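Local coordinates for recombination protein uvsY (Enterobacteria phage T4, PDB 4ZWS), which acts as a recombination mediator, binding DNA and helping the UvsX recombinase to assemble on single-stranded DNA and to displace gp32, at the interface of chains A and B. Residues are numbered along the deposited sequence; one frame, centred on the assembly and turned at random. Chains: chain A/B, Recombination protein uvsY.

Both contacts lie along one long helix of chain B, 21-63: contact 1 uses its first half, and contact 2 its last turn and the residues just beyond. Their C-alpha centres are about 47 Å apart. Chain A meets that helix with different elements: helices 3-14 and 91-135 at contact 1, and the loop at 76-78 with 3-10 helix 80-82 at contact 2. One contact is apolar packing of helices; the other is built round an arginine. Holding the long helix at two such distant places probably helps set how neighbouring subunits lie side by side in the seven-membered alpha barrel.

Contact 1: the interface of chains A and B. Residues chain A 10, 14, 112-113, 115-116; chain B 29, 32, 36.
B:Tyr32 reaches across to A:Ala116 from helix 21-63 of chain B, which here packs against helices 3-14 and 91-135 of chain A. Its CG stands opposite the backbone N (chi1 -164°), which carries the ring out toward helix 91-135. CB and CG stay back from chain A, and contact begins at CD1, 3.6 Å from the methyl CB of A:Ala116. Next along the same flank of the ring, CE1 lies 3.8 Å from the carbonyl O of A:Gly112, one helical turn earlier. At the tip, the phenol OH comes beside A:Asp115, 4.1 Å from its CB. The ring thus follows the helix surface from A:Ala116 toward A:Asp115, with its CD1 and CE1 flank doing the touching and CD2 and CE2 turned away.

One turn further along, B:Leu36 pushes its branch end into the groove between the two chain A helices. Its CD2 packs on the backbone of A:Gly112, 3.6 Å from C, where the absence of a side chain lets the leucine come close to the main chain. The same methyl meets CD2 of A:Leu10 at 3.7 Å, the two leucine side chains crossing roughly at right angles. CD1, the other branch, lies over CA of A:Gly112.

B:Val29 closes the other end of the stripe. Residues 29, 32 and 36 share one face of the helix, a spacing like that of coiled-coil packing. With CG1 of B:Val29 opposite its own backbone N (chi1 -160°), this methyl bridges both chain A helices: it sits 3.7 Å from the carbonyl O of A:Ala116 and 3.8 Å from CB of A:Val14.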
loop_
_atom_site.group_PDB
_atom_site.type_symbol
_atom_site.label_atom_id
_atom_site.label_comp_id
_atom_site.label_asym_id
_atom_site.label_seq_id
_atom_site.Cartn_x
_atom_site.Cartn_y
_atom_site.Cartn_z
ATOM N N LEU A 10 -29.389 -4.693 4.938
ATOM C CA LEU A 10 -28.356 -5.671 4.625
ATOM C C LEU A 10 -28.490 -6.931 5.471
ATOM O O LEU A 10 -28.329 -8.051 4.964
ATOM C CB LEU A 10 -26.961 -5.088 4.836
ATOM C CG LEU A 10 -25.812 -6.026 4.443
ATOM C CD1 LEU A 10 -25.837 -6.327 2.958
ATOM C CD2 LEU A 10 -24.469 -5.483 4.863
ATOM N N VAL A 14 -28.638 -10.667 3.636
ATOM C CA VAL A 14 -27.553 -11.646 3.614
ATOM C C VAL A 14 -27.935 -13.003 4.187
ATOM O O VAL A 14 -27.193 -13.971 4.022
ATOM C CB VAL A 14 -26.303 -11.126 4.367
ATOM C CG1 VAL A 14 -25.795 -9.855 3.713
ATOM C CG2 VAL A 14 -26.605 -10.867 5.821
ATOM N N GLY A 112 -18.949 -2.007 1.849
ATOM C CA GLY A 112 -18.910 -3.165 2.711
ATOM C C GLY A 112 -20.004 -4.149 2.371
ATOM O O GLY A 112 -19.787 -5.364 2.374
ATOM N N ALA A 113 -21.178 -3.620 2.053
ATOM C CA ALA A 113 -22.305 -4.456 1.694
ATOM C C ALA A 113 -21.966 -5.254 0.441
ATOM O O ALA A 113 -22.232 -6.453 0.355
ATOM C CB ALA A 113 -23.548 -3.616 1.482
ATOM N N ASP A 115 -19.047 -6.096 -0.568
ATOM C CA ASP A 115 -18.080 -7.118 -0.173
ATOM C C ASP A 115 -18.783 -8.321 0.427
ATOM O O ASP A 115 -18.488 -9.473 0.088
ATOM C CB ASP A 115 -17.080 -6.565 0.849
ATOM C CG ASP A 115 -16.023 -5.689 0.221
ATOM O OD1 ASP A 115 -15.713 -5.909 -0.972
ATOM O OD2 ASP A 115 -15.514 -4.780 0.925
ATOM N N ALA A 116 -19.728 -8.034 1.315
ATOM C CA ALA A 116 -20.471 -9.068 2.011
ATOM C C ALA A 116 -21.263 -9.943 1.042
ATOM O O ALA A 116 -21.265 -11.164 1.146
ATOM C CB ALA A 116 -21.396 -8.432 3.036
ATOM N N VAL B 29 -21.496 -14.801 6.875
ATOM C CA VAL B 29 -21.916 -13.562 6.244
ATOM C C VAL B 29 -22.709 -12.700 7.215
ATOM O O VAL B 29 -22.596 -11.473 7.234
ATOM C CB VAL B 29 -22.786 -13.835 5.027
ATOM C CG1 VAL B 29 -22.794 -12.611 4.137
ATOM C CG2 VAL B 29 -22.239 -15.041 4.277
ATOM N N TYR B 32 -20.502 -10.948 9.432
ATOM C CA TYR B 32 -19.870 -9.854 8.711
ATOM C C TYR B 32 -20.771 -8.623 8.770
ATOM O O TYR B 32 -20.310 -7.513 9.036
ATOM C CB TYR B 32 -19.579 -10.239 7.266
ATOM C CG TYR B 32 -18.606 -9.297 6.602
ATOM C CD1 TYR B 32 -19.049 -8.242 5.816
ATOM C CD2 TYR B 32 -17.239 -9.435 6.799
ATOM C CE1 TYR B 32 -18.155 -7.372 5.217
ATOM C CE2 TYR B 32 -16.334 -8.568 6.204
ATOM C CZ TYR B 32 -16.798 -7.541 5.415
ATOM O OH TYR B 32 -15.903 -6.675 4.825
ATOM N N LEU B 36 -19.917 -5.060 10.481
ATOM C CA LEU B 36 -20.045 -3.962 9.546
ATOM C C LEU B 36 -20.981 -2.894 10.131
ATOM O O LEU B 36 -20.743 -1.694 9.989
ATOM C CB LEU B 36 -20.584 -4.479 8.214
ATOM C CG LEU B 36 -20.542 -3.570 6.992
ATOM C CD1 LEU B 36 -19.126 -3.068 6.751
ATOM C CD2 LEU B 36 -21.073 -4.318 5.791
#

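Contact 2: the interface of chains A and B. Residues chain A 76-78, 82; chain B 61, 65, 67.
NH1 of B:Arg67 meets both carboxylate oxygens of A:Glu82. OE1 of A:Glu82 forms the salt bridge, 2.7 Å from NH1 of B:Arg67, although no N-H points at it, while OE2 of A:Glu82 lies in the guanidinium plane at its edge and takes a hydrogen bond from that NH1 of B:Arg67 at 2.9 Å. Both oxygens sit at NH1, and the carboxylate is turned 51° from the guanidinium, so the pair is not a flat two-by-two fork. A:Glu82 gets there by an extended chain beyond CG, its side chain coming from 3-10 helix 80-82 in the direction opposite to the arginine's.

One face of the guanidinium is covered by the A:Tyr78 ring. CD2 stands over the centre of the group, 3.5 Å from CZ of B:Arg67, and neighbouring CE2 approaches NE. Ring and guanidinium planes are 50° apart, so the tyrosine leans its CD2-CE2 side onto the arginine and does not stack flat. OE1 of A:Glu82 also lies at the edge of this ring, in its plane, while CB of A:Asp76 covers one ring face near the rim. NH2 of B:Arg67 points to the backbone O of A:Arg77, a weak hydrogen bond of 3.4 Å. The bend at chi3 (-129°) helps bring the arginine head to these partners, and the carboxylate of A:Asp76 nearby may add favourable charge.

B:Leu61, in the last turn of helix 21-63, supplies the apolar flank. Its CD1 packs 3.9 Å from CB of A:Glu82, and its CD2 touches both OE2 of A:Glu82 and CE2 of A:Tyr78, 3.9 Å from the latter. Just past the helix the 3-10 turn 64-66 is tied back to it: OG of B:Ser65 gives a 2.6 Å hydrogen bond to the backbone O of B:Leu61, somewhat tilted from the carbonyl plane.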
loop_
_atom_site.group_PDB
_atom_site.type_symbol
_atom_site.label_atom_id
_atom_site.label_comp_id
_atom_site.label_asym_id
_atom_site.label_seq_id
_atom_site.Cartn_x
_atom_site.Cartn_y
_atom_site.Cartn_z
ATOM N N ASP A 76 -17.869 40.371 15.095
ATOM C CA ASP A 76 -16.555 39.818 15.425
ATOM C C ASP A 76 -15.711 39.993 14.194
ATOM O O ASP A 76 -15.936 39.339 13.171
ATOM C CB ASP A 76 -16.583 38.326 15.789
ATOM C CG ASP A 76 -17.734 37.944 16.697
ATOM O OD1 ASP A 76 -18.502 37.043 16.294
ATOM O OD2 ASP A 76 -17.849 38.497 17.812
ATOM N N ARG A 77 -14.733 40.867 14.268
ATOM C CA ARG A 77 -13.909 41.117 13.111
ATOM C C ARG A 77 -12.874 39.999 12.990
ATOM O O ARG A 77 -11.743 40.151 13.423
ATOM C CB ARG A 77 -13.269 42.497 13.245
ATOM C CG ARG A 77 -14.310 43.609 13.472
ATOM C CD ARG A 77 -13.850 44.707 14.431
ATOM N NE ARG A 77 -14.221 44.443 15.830
ATOM C CZ ARG A 77 -15.348 44.865 16.415
ATOM N NH1 ARG A 77 -16.239 45.569 15.718
ATOM N NH2 ARG A 77 -15.588 44.582 17.699
ATOM N N TYR A 78 -13.265 38.861 12.427
ATOM C CA TYR A 78 -12.347 37.727 12.360
ATOM C C TYR A 78 -11.319 37.932 11.257
ATOM O O TYR A 78 -11.654 38.372 10.169
ATOM C CB TYR A 78 -13.101 36.408 12.146
ATOM C CG TYR A 78 -13.861 35.891 13.362
ATOM C CD1 TYR A 78 -15.228 35.669 13.301
ATOM C CD2 TYR A 78 -13.213 35.632 14.567
ATOM C CE1 TYR A 78 -15.928 35.208 14.393
ATOM C CE2 TYR A 78 -13.914 35.170 15.666
ATOM C CZ TYR A 78 -15.272 34.959 15.568
ATOM O OH TYR A 78 -15.994 34.495 16.637
ATOM N N GLU A 82 -7.839 33.358 11.353
ATOM C CA GLU A 82 -8.855 32.760 12.201
ATOM C C GLU A 82 -9.971 32.120 11.376
ATOM O O GLU A 82 -10.783 31.345 11.893
ATOM C CB GLU A 82 -9.437 33.811 13.148
ATOM C CG GLU A 82 -8.383 34.514 13.983
ATOM C CD GLU A 82 -8.950 35.617 14.854
ATOM O OE1 GLU A 82 -9.644 36.503 14.304
ATOM O OE2 GLU A 82 -8.707 35.596 16.086
ATOM N N LEU B 61 -10.865 29.670 20.474
ATOM C CA LEU B 61 -10.354 30.839 19.757
ATOM C C LEU B 61 -10.960 32.135 20.293
ATOM O O LEU B 61 -10.264 33.124 20.478
ATOM C CB LEU B 61 -10.647 30.724 18.259
ATOM C CG LEU B 61 -10.083 31.812 17.330
ATOM C CD1 LEU B 61 -9.548 31.217 16.045
ATOM C CD2 LEU B 61 -11.086 32.897 17.019
ATOM N N SER B 65 -8.147 35.911 22.721
ATOM C CA SER B 65 -8.560 36.985 21.784
ATOM C C SER B 65 -9.798 37.767 22.243
ATOM O O SER B 65 -10.309 38.599 21.500
ATOM C CB SER B 65 -8.869 36.464 20.372
ATOM O OG SER B 65 -10.068 35.709 20.352
ATOM N N ARG B 67 -13.251 37.383 22.962
ATOM C CA ARG B 67 -14.606 37.460 22.438
ATOM C C ARG B 67 -15.559 36.581 23.255
ATOM O O ARG B 67 -15.125 35.688 23.975
ATOM C CB ARG B 67 -14.621 37.062 20.970
ATOM C CG ARG B 67 -13.655 37.866 20.103
ATOM C CD ARG B 67 -13.863 37.554 18.624
ATOM N NE ARG B 67 -12.611 37.201 17.952
ATOM C CZ ARG B 67 -12.082 37.877 16.937
ATOM N NH1 ARG B 67 -10.942 37.479 16.399
ATOM N NH2 ARG B 67 -12.694 38.953 16.457
#